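Local coordinates for protein exonuclease (Laribacter hongkongensis, PDB 3SYY) that digests double-stranded DNA with strict 5'-to-3' polarity as an alkaline exonuclease that binds magnesium ions, at residues Q137-M142 against D174-E179; G103-G106 against L110-I113; A22-K27 against Q37-E42; A73-E78 against D151-D156. All coordinates share one frame; numbering follows the deposited sequence.

Contact 1: Q137-M142 against D174-E179; sequences QMQTQM and DALIAE
Gln139 faces Leu176 and Ile177 where two helices cross almost perpendicularly, their short segments 137-142 and 174-179 running at 89° with axes 9.5 Å apart. The contact is made by van der Waals packing, and no hydrogen bond spans it. Ile177 does most of the touching with its longer branch. Ile177 CD1 lies 3.5 Å from Gln139 O and 3.6 Å from Gln139 OE1, so this methyl rests against two oxygens of one residue. The same CD1 also meets Met142 CB at 4.2 Å, a purely apolar touch. Leu176 adds a methyl group: its CD2 sits 3.9 Å from Gln139 CG, and the two side chains cross at about a right angle. A bend at chi2 (-64°) turns the amide of Gln139 out of line with the first part of its chain.

The polar end of that glutamine is satisfied just before the second helix. OE1 accepts a hydrogen bond from Asp173 N while NE2 donates to Glu171 O, which pins the amide at both ends and ties helix 132-145 to the end of strand 165-171. Gln137, Met138 and Gln141, and Met142 as well, touch strand 109-114, so helix 132-145 is sandwiched between the central sheet and the start of the long helix 174-205.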
loop_
_atom_site.group_PDB
_atom_site.type_symbol
_atom_site.label_atom_id
_atom_site.label_comp_id
_atom_site.label_asym_id
_atom_site.label_seq_id
_atom_site.Cartn_x
_atom_site.Cartn_y
_atom_site.Cartn_z
ATOM N N GLN A 137 -25.319 0.893 -6.414
ATOM C CA GLN A 137 -25.419 -0.512 -6.055
ATOM C C GLN A 137 -26.886 -0.892 -5.764
ATOM O O GLN A 137 -27.408 -1.884 -6.248
ATOM C CB GLN A 137 -24.576 -0.767 -4.816
ATOM C CG GLN A 137 -24.683 -2.194 -4.346
ATOM C CD GLN A 137 -23.916 -2.441 -3.065
ATOM O OE1 GLN A 137 -23.531 -1.506 -2.354
ATOM N NE2 GLN A 137 -23.644 -3.701 -2.791
ATOM N N MET A 138 -27.542 -0.074 -4.944
ATOM C CA MET A 138 -28.894 -0.399 -4.533
ATOM C C MET A 138 -29.912 -0.213 -5.659
ATOM O O MET A 138 -30.850 -0.989 -5.748
ATOM C CB MET A 138 -29.271 0.437 -3.318
ATOM C CG MET A 138 -28.581 -0.125 -2.009
ATOM S SD MET A 138 -28.996 0.905 -0.576
ATOM C CE MET A 138 -28.292 2.465 -0.889
ATOM N N GLN A 139 -29.727 0.792 -6.496
ATOM C CA GLN A 139 -30.650 0.944 -7.653
ATOM C C GLN A 139 -30.494 -0.255 -8.563
ATOM O O GLN A 139 -31.484 -0.758 -9.102
ATOM C CB GLN A 139 -30.421 2.253 -8.401
ATOM C CG GLN A 139 -30.822 3.513 -7.581
ATOM C CD GLN A 139 -32.364 3.558 -7.273
ATOM O OE1 GLN A 139 -33.153 2.778 -7.846
ATOM N NE2 GLN A 139 -32.758 4.435 -6.343
ATOM N N THR A 140 -29.253 -0.752 -8.717
ATOM C CA THR A 140 -29.006 -1.954 -9.510
ATOM C C THR A 140 -29.611 -3.183 -8.907
ATOM O O THR A 140 -30.118 -4.058 -9.626
ATOM C CB THR A 140 -27.480 -2.226 -9.659
ATOM O OG1 THR A 140 -26.864 -1.095 -10.292
ATOM C CG2 THR A 140 -27.222 -3.511 -10.461
ATOM N N GLN A 141 -29.555 -3.296 -7.584
ATOM C CA GLN A 141 -30.191 -4.437 -6.921
ATOM C C GLN A 141 -31.725 -4.414 -7.188
ATOM O O GLN A 141 -32.327 -5.461 -7.471
ATOM C CB GLN A 141 -29.941 -4.373 -5.408
ATOM C CG GLN A 141 -28.593 -4.848 -4.959
ATOM C CD GLN A 141 -28.251 -4.332 -3.540
ATOM O OE1 GLN A 141 -27.191 -4.647 -2.989
ATOM N NE2 GLN A 141 -29.159 -3.575 -2.959
ATOM N N MET A 142 -32.300 -3.215 -7.147
ATOM C CA MET A 142 -33.728 -2.998 -7.497
ATOM C C MET A 142 -34.024 -3.337 -8.979
ATOM O O MET A 142 -35.001 -4.041 -9.283
ATOM C CB MET A 142 -34.148 -1.582 -7.129
ATOM C CG MET A 142 -34.354 -1.494 -5.612
ATOM S SD MET A 142 -34.977 0.080 -5.017
ATOM C CE MET A 142 -33.526 1.076 -4.726
ATOM N N ASP A 174 -36.462 4.893 -11.329
ATOM C CA ASP A 174 -36.499 4.356 -12.704
ATOM C C ASP A 174 -35.614 5.108 -13.701
ATOM O O ASP A 174 -35.040 4.486 -14.586
ATOM C CB ASP A 174 -37.953 4.227 -13.223
ATOM C CG ASP A 174 -38.690 3.062 -12.593
ATOM O OD1 ASP A 174 -39.930 3.102 -12.536
ATOM O OD2 ASP A 174 -38.041 2.088 -12.161
ATOM N N ALA A 175 -35.472 6.417 -13.550
ATOM C CA ALA A 175 -34.549 7.165 -14.399
ATOM C C ALA A 175 -33.106 6.742 -14.210
ATOM O O ALA A 175 -32.377 6.553 -15.215
ATOM C CB ALA A 175 -34.681 8.665 -14.182
ATOM N N LEU A 176 -32.674 6.592 -12.946
ATOM C CA LEU A 176 -31.292 6.188 -12.688
ATOM C C LEU A 176 -31.085 4.759 -13.148
ATOM O O LEU A 176 -30.044 4.444 -13.737
ATOM C CB LEU A 176 -30.890 6.347 -11.209
ATOM C CG LEU A 176 -29.394 6.082 -10.900
ATOM C CD1 LEU A 176 -28.454 6.841 -11.823
ATOM C CD2 LEU A 176 -29.061 6.408 -9.452
ATOM N N ILE A 177 -32.053 3.893 -12.862
ATOM C CA ILE A 177 -31.998 2.544 -13.339
ATOM C C ILE A 177 -31.850 2.492 -14.897
ATOM O O ILE A 177 -31.049 1.722 -15.393
ATOM C CB ILE A 177 -33.206 1.735 -12.819
ATOM C CG1 ILE A 177 -33.028 1.439 -11.312
ATOM C CG2 ILE A 177 -33.419 0.423 -13.613
ATOM C CD1 ILE A 177 -34.239 0.755 -10.674
ATOM N N ALA A 178 -32.586 3.324 -15.639
ATOM C CA ALA A 178 -32.512 3.224 -17.117
ATOM C C ALA A 178 -31.107 3.628 -17.558
ATOM O O ALA A 178 -30.519 2.987 -18.437
ATOM C CB ALA A 178 -33.576 4.078 -17.780
ATOM N N GLU A 179 -30.559 4.655 -16.913
ATOM C CA GLU A 179 -29.214 5.137 -17.194
ATOM C C GLU A 179 -28.134 4.097 -16.840
ATOM O O GLU A 179 -27.220 3.865 -17.637
ATOM C CB GLU A 179 -29.016 6.462 -16.482
ATOM C CG GLU A 179 -27.622 7.021 -16.423
ATOM C CD GLU A 179 -27.566 8.243 -15.494
ATOM O OE1 GLU A 179 -28.636 8.875 -15.263
ATOM O OE2 GLU A 179 -26.458 8.565 -14.990
#

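Contact 2: G103-G106 against L110-I113; sequences GLVG and LIEI. With MG (magnesium ion), chain B.
Gly103 and Ile111 supply the polar part of this antiparallel strand contact. Ile111 N donates to Gly103 O at 3.1 Å, with an N-H...O angle of 152°. The return bond from Gly103 N to Ile111 O is weak, at 3.4 Å and strongly bent. Gly103 O also receives a CA-H...O contact from Leu110 CA at 3.4 Å, so the one carbonyl is approached by two successive residues.

The apolar contacts divide between two faces. Leu104 and Leu110 form a non-hydrogen-bonded pair whose CD2 methyls meet at 3.8 Å. On the face of Ile111, its CG2 packs against the backbone of Gly103, 3.5 Å from Gly103 CA, and touches Val105 CG2 at 3.9 Å. That valine methyl also presses on the backbone of Leu110. Tyr75 from helix 59-79 covers both Val105 and Ile111.

Beyond the paired residues the second strand carries the metal. Magnesium is bound by Glu112 OE2 at 2.3 Å, by Ile113 O at 2.4 Å, by two waters and by Asp102, which immediately precedes Gly103. Lys114 donates a hydrogen bond to Glu112 OE2, and Glu112 with Ser100 also takes part in a second magnesium site. A hairpin with an aspartate at the head of its first strand and Glu-Ile-Lys on its return strand is the hallmark of the PD-(D/E)XK nuclease fold, here of the lambda exonuclease-like type.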
loop_
_atom_site.group_PDB
_atom_site.type_symbol
_atom_site.label_atom_id
_atom_site.label_comp_id
_atom_site.label_asym_id
_atom_site.label_seq_id
_atom_site.Cartn_x
_atom_site.Cartn_y
_atom_site.Cartn_z
ATOM N N GLY A 103 -30.501 -9.022 1.623
ATOM C CA GLY A 103 -31.743 -9.732 2.007
ATOM C C GLY A 103 -32.921 -9.250 1.190
ATOM O O GLY A 103 -32.940 -8.117 0.742
ATOM N N LEU A 104 -33.890 -10.131 0.971
ATOM C CA LEU A 104 -35.228 -9.692 0.493
ATOM C C LEU A 104 -36.078 -9.345 1.702
ATOM O O LEU A 104 -36.163 -10.128 2.658
ATOM C CB LEU A 104 -35.911 -10.825 -0.261
ATOM C CG LEU A 104 -35.204 -11.438 -1.491
ATOM C CD1 LEU A 104 -36.200 -12.297 -2.297
ATOM C CD2 LEU A 104 -34.564 -10.383 -2.380
ATOM N N VAL A 105 -36.690 -8.182 1.662
ATOM C CA VAL A 105 -37.486 -7.704 2.803
ATOM C C VAL A 105 -38.942 -7.645 2.348
ATOM O O VAL A 105 -39.276 -6.918 1.414
ATOM C CB VAL A 105 -37.075 -6.311 3.277
ATOM C CG1 VAL A 105 -37.824 -5.938 4.561
ATOM C CG2 VAL A 105 -35.550 -6.241 3.528
ATOM N N GLY A 106 -39.806 -8.364 3.054
ATOM C CA GLY A 106 -41.224 -8.358 2.696
ATOM C C GLY A 106 -41.409 -8.849 1.273
ATOM O O GLY A 106 -40.674 -9.720 0.805
ATOM N N LEU A 110 -35.738 -4.541 0.095
ATOM C CA LEU A 110 -34.430 -5.155 0.081
ATOM C C LEU A 110 -33.690 -4.582 1.278
ATOM O O LEU A 110 -34.096 -3.579 1.787
ATOM C CB LEU A 110 -33.686 -4.678 -1.181
ATOM C CG LEU A 110 -34.228 -5.159 -2.543
ATOM C CD1 LEU A 110 -33.477 -4.480 -3.665
ATOM C CD2 LEU A 110 -34.057 -6.616 -2.646
ATOM N N ILE A 111 -32.591 -5.214 1.684
ATOM C CA ILE A 111 -31.677 -4.593 2.651
ATOM C C ILE A 111 -30.261 -4.701 2.049
ATOM O O ILE A 111 -29.945 -5.712 1.432
ATOM C CB ILE A 111 -31.767 -5.286 4.047
ATOM C CG1 ILE A 111 -30.730 -4.741 5.034
ATOM C CG2 ILE A 111 -31.694 -6.796 3.912
ATOM C CD1 ILE A 111 -30.920 -5.228 6.479
ATOM N N GLU A 112 -29.473 -3.644 2.195
ATOM C CA GLU A 112 -28.015 -3.691 1.855
ATOM C C GLU A 112 -27.348 -3.230 3.155
ATOM O O GLU A 112 -27.706 -2.170 3.684
ATOM C CB GLU A 112 -27.682 -2.692 0.737
ATOM C CG GLU A 112 -26.102 -2.498 0.557
ATOM C CD GLU A 112 -25.404 -3.821 0.207
ATOM O OE1 GLU A 112 -26.076 -4.714 -0.383
ATOM O OE2 GLU A 112 -24.170 -4.020 0.553
ATOM N N ILE A 113 -26.450 -4.055 3.674
ATOM C CA ILE A 113 -25.774 -3.821 4.948
ATOM C C ILE A 113 -24.298 -3.406 4.750
ATOM O O ILE A 113 -23.544 -4.070 4.008
ATOM C CB ILE A 113 -25.796 -5.119 5.754
ATOM C CG1 ILE A 113 -27.260 -5.502 6.134
ATOM C CG2 ILE A 113 -24.906 -5.015 7.048
ATOM C CD1 ILE A 113 -27.360 -6.898 6.707
HETATM MG MG MG B . -23.262 -5.508 2.071
HETATM O O HOH W 1 -21.131 -4.701 1.513
HETATM O O HOH W 2 -22.715 -7.706 2.031
#

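Contact 3: A22-K27 against Q37-E42; sequences ADVMTK and QNYMAE
Val24 and Tyr39 join two consecutive helices, 21-25 and 34-49, which meet across an intervening loop that is partly disordered, a helix-loop-helix connection in the N-terminal part of the YqaJ-like nuclease domain. The contact is small and apolar, with no hydrogen bond crossing it. Along the second segment the helix is already regular at Gln37 and Asn38, whose carbonyl oxygens accept from the backbone N of Ala41 and of Glu42.

Tyr39 carries the contact. Its CG lies opposite the backbone N about CA-CB (chi1 -171°), which turns the CD2-CE2 edge of the ring to Val24. There the CG2 methyl of Val24, near the ring plane, is 3.7 Å from Tyr39 CD2 and 3.8 Å from Tyr39 CE2. The methyl therefore sits against the CD2-CE2 bond at the ring edge, not over a face. At the root of the ring, Tyr39 CB approaches Asp23 CB at 4.5 Å, a loose touch between the first carbons of the two side chains. The phenol oxygen, at the far end, accepts a hydrogen bond from Thr17 N and so links helix 34-49 to strand 16-17.

Met40 turns to another side, against Glu190 of helix 174-205, and Ala41 packs on Trp119 of the second subunit. At Glu42 the side chain starts towards the shorter helix without touching it. Its carboxylate and that of Asp23 both form salt bridges with Arg20, whose positive charge would offset the repulsion between them; Asp23 OD2 and Glu42 OE1 remain 6.1 Å apart.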
loop_
_atom_site.group_PDB
_atom_site.type_symbol
_atom_site.label_atom_id
_atom_site.label_comp_id
_atom_site.label_asym_id
_atom_site.label_seq_id
_atom_site.Cartn_x
_atom_site.Cartn_y
_atom_site.Cartn_z
ATOM N N ALA A 22 -20.685 1.372 -9.832
ATOM C CA ALA A 22 -20.079 2.695 -9.773
ATOM C C ALA A 22 -18.750 2.773 -10.589
ATOM O O ALA A 22 -18.446 3.797 -11.197
ATOM C CB ALA A 22 -19.826 3.122 -8.314
ATOM N N ASP A 23 -17.975 1.697 -10.591
ATOM C CA ASP A 23 -16.747 1.656 -11.410
ATOM C C ASP A 23 -17.063 1.701 -12.912
ATOM O O ASP A 23 -16.326 2.337 -13.690
ATOM C CB ASP A 23 -15.952 0.431 -11.057
ATOM C CG ASP A 23 -15.308 0.559 -9.684
ATOM O OD1 ASP A 23 -15.161 1.703 -9.227
ATOM O OD2 ASP A 23 -14.981 -0.466 -9.079
ATOM N N VAL A 24 -18.130 1.014 -13.302
ATOM C CA VAL A 24 -18.608 1.083 -14.677
ATOM C C VAL A 24 -18.912 2.524 -15.093
ATOM O O VAL A 24 -18.428 2.969 -16.123
ATOM C CB VAL A 24 -19.793 0.169 -14.905
ATOM C CG1 VAL A 24 -20.386 0.328 -16.323
ATOM C CG2 VAL A 24 -19.381 -1.292 -14.700
ATOM N N MET A 25 -19.644 3.273 -14.262
ATOM C CA MET A 25 -20.245 4.539 -14.678
ATOM C C MET A 25 -19.453 5.810 -14.396
ATOM O O MET A 25 -19.834 6.883 -14.850
ATOM C CB MET A 25 -21.618 4.692 -14.020
ATOM C CG MET A 25 -22.580 3.640 -14.455
ATOM S SD MET A 25 -24.102 3.918 -13.600
ATOM C CE MET A 25 -24.666 5.459 -14.347
ATOM N N THR A 26 -18.379 5.718 -13.638
ATOM C CA THR A 26 -17.770 6.945 -13.128
ATOM C C THR A 26 -16.981 7.701 -14.197
ATOM O O THR A 26 -16.405 7.085 -15.109
ATOM C CB THR A 26 -16.928 6.704 -11.886
ATOM O OG1 THR A 26 -16.262 7.931 -11.541
ATOM C CG2 THR A 26 -15.898 5.617 -12.144
ATOM N N LYS A 27 -16.988 9.031 -14.085
ATOM C CA LYS A 27 -16.356 9.922 -15.076
ATOM C C LYS A 27 -15.441 10.962 -14.425
ATOM O O LYS A 27 -14.508 11.464 -15.065
ATOM C CB LYS A 27 -17.424 10.616 -15.928
ATOM C CG LYS A 27 -17.894 9.799 -17.131
ATOM C CD LYS A 27 -19.408 9.829 -17.233
ATOM C CE LYS A 27 -19.946 8.474 -17.700
ATOM N NZ LYS A 27 -21.067 7.966 -16.828
ATOM N N GLN A 37 -11.982 1.111 -16.971
ATOM C CA GLN A 37 -11.030 0.254 -17.688
ATOM C C GLN A 37 -10.408 -0.841 -16.854
ATOM O O GLN A 37 -10.216 -1.966 -17.335
ATOM C CB GLN A 37 -9.989 1.126 -18.429
ATOM C CG GLN A 37 -10.723 2.049 -19.482
ATOM C CD GLN A 37 -11.938 1.329 -20.258
ATOM O OE1 GLN A 37 -11.741 0.263 -20.930
ATOM N NE2 GLN A 37 -13.189 1.923 -20.161
ATOM N N ASN A 38 -10.087 -0.553 -15.583
ATOM C CA ASN A 38 -9.535 -1.611 -14.711
ATOM C C ASN A 38 -10.540 -2.722 -14.432
ATOM O O ASN A 38 -10.181 -3.885 -14.398
ATOM C CB ASN A 38 -9.024 -1.022 -13.366
ATOM C CG ASN A 38 -7.825 -0.115 -13.557
ATOM O OD1 ASN A 38 -7.072 -0.278 -14.518
ATOM N ND2 ASN A 38 -7.654 0.863 -12.663
ATOM N N TYR A 39 -11.810 -2.364 -14.233
ATOM C CA TYR A 39 -12.846 -3.398 -14.046
ATOM C C TYR A 39 -13.023 -4.197 -15.338
ATOM O O TYR A 39 -13.147 -5.391 -15.304
ATOM C CB TYR A 39 -14.181 -2.721 -13.667
ATOM C CG TYR A 39 -15.274 -3.667 -13.231
ATOM C CD1 TYR A 39 -14.980 -4.805 -12.493
ATOM C CD2 TYR A 39 -16.611 -3.399 -13.540
ATOM C CE1 TYR A 39 -16.005 -5.669 -12.071
ATOM C CE2 TYR A 39 -17.616 -4.250 -13.124
ATOM C CZ TYR A 39 -17.333 -5.353 -12.411
ATOM O OH TYR A 39 -18.349 -6.189 -12.014
ATOM N N MET A 40 -13.057 -3.500 -16.467
ATOM C CA MET A 40 -13.177 -4.184 -17.779
ATOM C C MET A 40 -12.070 -5.255 -17.921
ATOM O O MET A 40 -12.350 -6.414 -18.228
ATOM C CB MET A 40 -13.150 -3.114 -18.850
ATOM C CG MET A 40 -12.732 -3.583 -20.198
ATOM S SD MET A 40 -14.160 -3.885 -21.162
ATOM C CE MET A 40 -14.934 -2.275 -21.234
ATOM N N ALA A 41 -10.819 -4.884 -17.583
ATOM C CA ALA A 41 -9.684 -5.803 -17.636
ATOM C C ALA A 41 -9.911 -6.972 -16.688
ATOM O O ALA A 41 -9.657 -8.138 -17.025
ATOM C CB ALA A 41 -8.357 -5.047 -17.319
ATOM N N GLU A 42 -10.445 -6.696 -15.492
ATOM C CA GLU A 42 -10.710 -7.762 -14.559
ATOM C C GLU A 42 -11.708 -8.775 -15.136
ATOM O O GLU A 42 -11.548 -9.995 -14.969
ATOM C CB GLU A 42 -11.385 -7.204 -13.276
ATOM C CG GLU A 42 -10.515 -6.862 -12.116
ATOM C CD GLU A 42 -11.372 -6.236 -10.995
ATOM O OE1 GLU A 42 -11.287 -5.013 -10.823
ATOM O OE2 GLU A 42 -12.146 -6.986 -10.381
#

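Contact 4: A73-E78 against D151-D156; sequences ARYIIE and DFVSYD
Helix 73-78 lies across strand 151-155, bringing Tyr75 over Val153 with their CA atoms 7.5 Å apart; the segment axes come within 10.1 Å and run at 118° to each other. This is helix-on-sheet packing of an alpha/beta fold, with Asp151, Val153 and Tyr155 all directed at the helix. Tyr75 has its CG anti to the backbone N (chi1 167°), which carries the ring out along the strand towards Asp151. There Tyr75 OH donates a short hydrogen bond of 2.5 Å to Asp151 OD2, entering on the anti lone pair, away from OD1. The oxygen lies near the ring plane, while the carboxylate plane is turned 66° from it. Arg169 of strand 165-171 forms a salt bridge with OD1, so both oxygens of the buried carboxylate are engaged. Nearer the root of the ring, Tyr75 CD1 packs on Val153 CG2 at 3.6 Å.

At the other end of the contact Arg74 approaches the edge of Tyr155, its guanidinium nearly perpendicular to the ring. Arg74 NH1 sits 3.8 Å from Tyr155 CE1. Glu78, one helical turn on, forms a salt bridge with the arginine: Arg74 NE donates in its guanidinium plane to Glu78 OE1 at 2.9 Å.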
loop_
_atom_site.group_PDB
_atom_site.type_symbol
_atom_site.label_atom_id
_atom_site.label_comp_id
_atom_site.label_asym_id
_atom_site.label_seq_id
_atom_site.Cartn_x
_atom_site.Cartn_y
_atom_site.Cartn_z
ATOM N N ALA A 73 -29.579 -9.062 12.107
ATOM C CA ALA A 73 -30.450 -9.321 13.254
ATOM C C ALA A 73 -30.920 -8.009 13.848
ATOM O O ALA A 73 -32.110 -7.860 14.088
ATOM C CB ALA A 73 -29.781 -10.190 14.292
ATOM N N ARG A 74 -30.017 -7.055 14.059
ATOM C CA ARG A 74 -30.387 -5.750 14.586
ATOM C C ARG A 74 -31.468 -5.060 13.752
ATOM O O ARG A 74 -32.379 -4.390 14.302
ATOM C CB ARG A 74 -29.163 -4.832 14.738
ATOM C CG ARG A 74 -29.478 -3.444 15.323
ATOM C CD ARG A 74 -29.881 -3.514 16.863
ATOM N NE ARG A 74 -29.801 -2.161 17.419
ATOM C CZ ARG A 74 -28.735 -1.621 18.028
ATOM N NH1 ARG A 74 -27.637 -2.330 18.277
ATOM N NH2 ARG A 74 -28.779 -0.360 18.432
ATOM N N TYR A 75 -31.363 -5.173 12.425
ATOM C CA TYR A 75 -32.354 -4.537 11.561
ATOM C C TYR A 75 -33.744 -5.137 11.836
ATOM O O TYR A 75 -34.707 -4.391 11.954
ATOM C CB TYR A 75 -32.001 -4.772 10.087
ATOM C CG TYR A 75 -33.087 -4.429 9.100
ATOM C CD1 TYR A 75 -33.311 -3.106 8.717
ATOM C CD2 TYR A 75 -33.883 -5.428 8.524
ATOM C CE1 TYR A 75 -34.254 -2.784 7.760
ATOM C CE2 TYR A 75 -34.862 -5.103 7.565
ATOM C CZ TYR A 75 -35.037 -3.789 7.194
ATOM O OH TYR A 75 -35.965 -3.393 6.251
ATOM N N ILE A 76 -33.844 -6.461 11.851
ATOM C CA ILE A 76 -35.144 -7.166 12.159
ATOM C C ILE A 76 -35.644 -6.790 13.581
ATOM O O ILE A 76 -36.850 -6.571 13.808
ATOM C CB ILE A 76 -35.017 -8.686 11.970
ATOM C CG1 ILE A 76 -34.613 -9.061 10.534
ATOM C CG2 ILE A 76 -36.365 -9.461 12.294
ATOM C CD1 ILE A 76 -33.915 -10.433 10.482
ATOM N N ILE A 77 -34.733 -6.673 14.536
ATOM C CA ILE A 77 -35.121 -6.199 15.891
ATOM C C ILE A 77 -35.743 -4.835 15.790
ATOM O O ILE A 77 -36.845 -4.609 16.344
ATOM C CB ILE A 77 -33.926 -6.169 16.850
ATOM C CG1 ILE A 77 -33.485 -7.597 17.124
ATOM C CG2 ILE A 77 -34.270 -5.446 18.155
ATOM C CD1 ILE A 77 -32.150 -7.680 17.868
ATOM N N GLU A 78 -35.093 -3.935 15.054
ATOM C CA GLU A 78 -35.552 -2.572 14.942
ATOM C C GLU A 78 -36.832 -2.413 14.120
ATOM O O GLU A 78 -37.572 -1.429 14.299
ATOM C CB GLU A 78 -34.459 -1.653 14.380
ATOM C CG GLU A 78 -33.177 -1.621 15.225
ATOM C CD GLU A 78 -33.306 -0.765 16.467
ATOM O OE1 GLU A 78 -32.439 -0.862 17.360
ATOM O OE2 GLU A 78 -34.266 0.033 16.541
ATOM N N ASP A 151 -33.572 -0.746 2.083
ATOM C CA ASP A 151 -33.181 -0.098 3.336
ATOM C C ASP A 151 -31.649 -0.254 3.436
ATOM O O ASP A 151 -31.124 -1.353 3.422
ATOM C CB ASP A 151 -33.832 -0.843 4.494
ATOM C CG ASP A 151 -35.238 -0.264 4.852
ATOM O OD1 ASP A 151 -35.536 0.874 4.425
ATOM O OD2 ASP A 151 -36.024 -0.976 5.505
ATOM N N PHE A 152 -30.968 0.856 3.504
ATOM C CA PHE A 152 -29.520 0.845 3.635
ATOM C C PHE A 152 -29.206 0.853 5.125
ATOM O O PHE A 152 -29.666 1.742 5.831
ATOM C CB PHE A 152 -29.006 2.122 3.018
ATOM C CG PHE A 152 -27.525 2.316 3.209
ATOM C CD1 PHE A 152 -27.037 3.089 4.270
ATOM C CD2 PHE A 152 -26.622 1.724 2.329
ATOM C CE1 PHE A 152 -25.633 3.290 4.439
ATOM C CE2 PHE A 152 -25.224 1.930 2.476
ATOM C CZ PHE A 152 -24.730 2.682 3.567
ATOM N N VAL A 153 -28.514 -0.161 5.616
ATOM C CA VAL A 153 -28.183 -0.253 7.046
ATOM C C VAL A 153 -26.667 -0.081 7.157
ATOM O O VAL A 153 -25.928 -0.744 6.406
ATOM C CB VAL A 153 -28.555 -1.641 7.584
ATOM C CG1 VAL A 153 -28.051 -1.850 9.069
ATOM C CG2 VAL A 153 -30.121 -1.828 7.519
ATOM N N SER A 154 -26.219 0.818 8.047
ATOM C CA SER A 154 -24.817 0.824 8.504
ATOM C C SER A 154 -24.786 0.424 9.993
ATOM O O SER A 154 -25.655 0.871 10.780
ATOM C CB SER A 154 -24.208 2.206 8.239
ATOM O OG SER A 154 -22.842 2.307 8.623
ATOM N N TYR A 155 -23.857 -0.459 10.383
ATOM C CA TYR A 155 -23.829 -0.983 11.748
ATOM C C TYR A 155 -22.405 -1.067 12.294
ATOM O O TYR A 155 -21.500 -1.632 11.632
ATOM C CB TYR A 155 -24.419 -2.368 11.769
ATOM C CG TYR A 155 -24.472 -3.037 13.103
ATOM C CD1 TYR A 155 -25.402 -2.634 14.078
ATOM C CD2 TYR A 155 -23.652 -4.128 13.385
ATOM C CE1 TYR A 155 -25.440 -3.279 15.320
ATOM C CE2 TYR A 155 -23.695 -4.777 14.608
ATOM C CZ TYR A 155 -24.605 -4.349 15.564
ATOM O OH TYR A 155 -24.604 -5.004 16.755
ATOM N N ASP A 156 -22.231 -0.552 13.504
ATOM C CA ASP A 156 -20.950 -0.726 14.192
ATOM C C ASP A 156 -21.179 -0.942 15.679
ATOM O O ASP A 156 -21.507 -0.001 16.395
ATOM C CB ASP A 156 -20.078 0.517 13.978
ATOM C CG ASP A 156 -18.626 0.305 14.489
ATOM O OD1 ASP A 156 -18.340 -0.701 15.169
ATOM O OD2 ASP A 156 -17.792 1.132 14.160
#

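Overall arrangement
From the N terminus, contact 3 comes first and closes a short loop between helices 21-25 and 34-49 before any other contact opens. Contact 4 then opens on helix 59-79, and within its span contact 2 both opens and closes as a hairpin. Contact 1 opens on helix 132-145 before contact 4 closes on strand 149-155, so these two cross along the chain. Contact 1 closes last, at the start of helix 174-205. Contacts 2 and 4 meet in one sheet, where Leu110 and Glu112 pair with Asp151 and Val153. Helices 59-79 and 132-145 both pack on this sheet; contact 3 lies across the chain's centre from contacts 2 and 4.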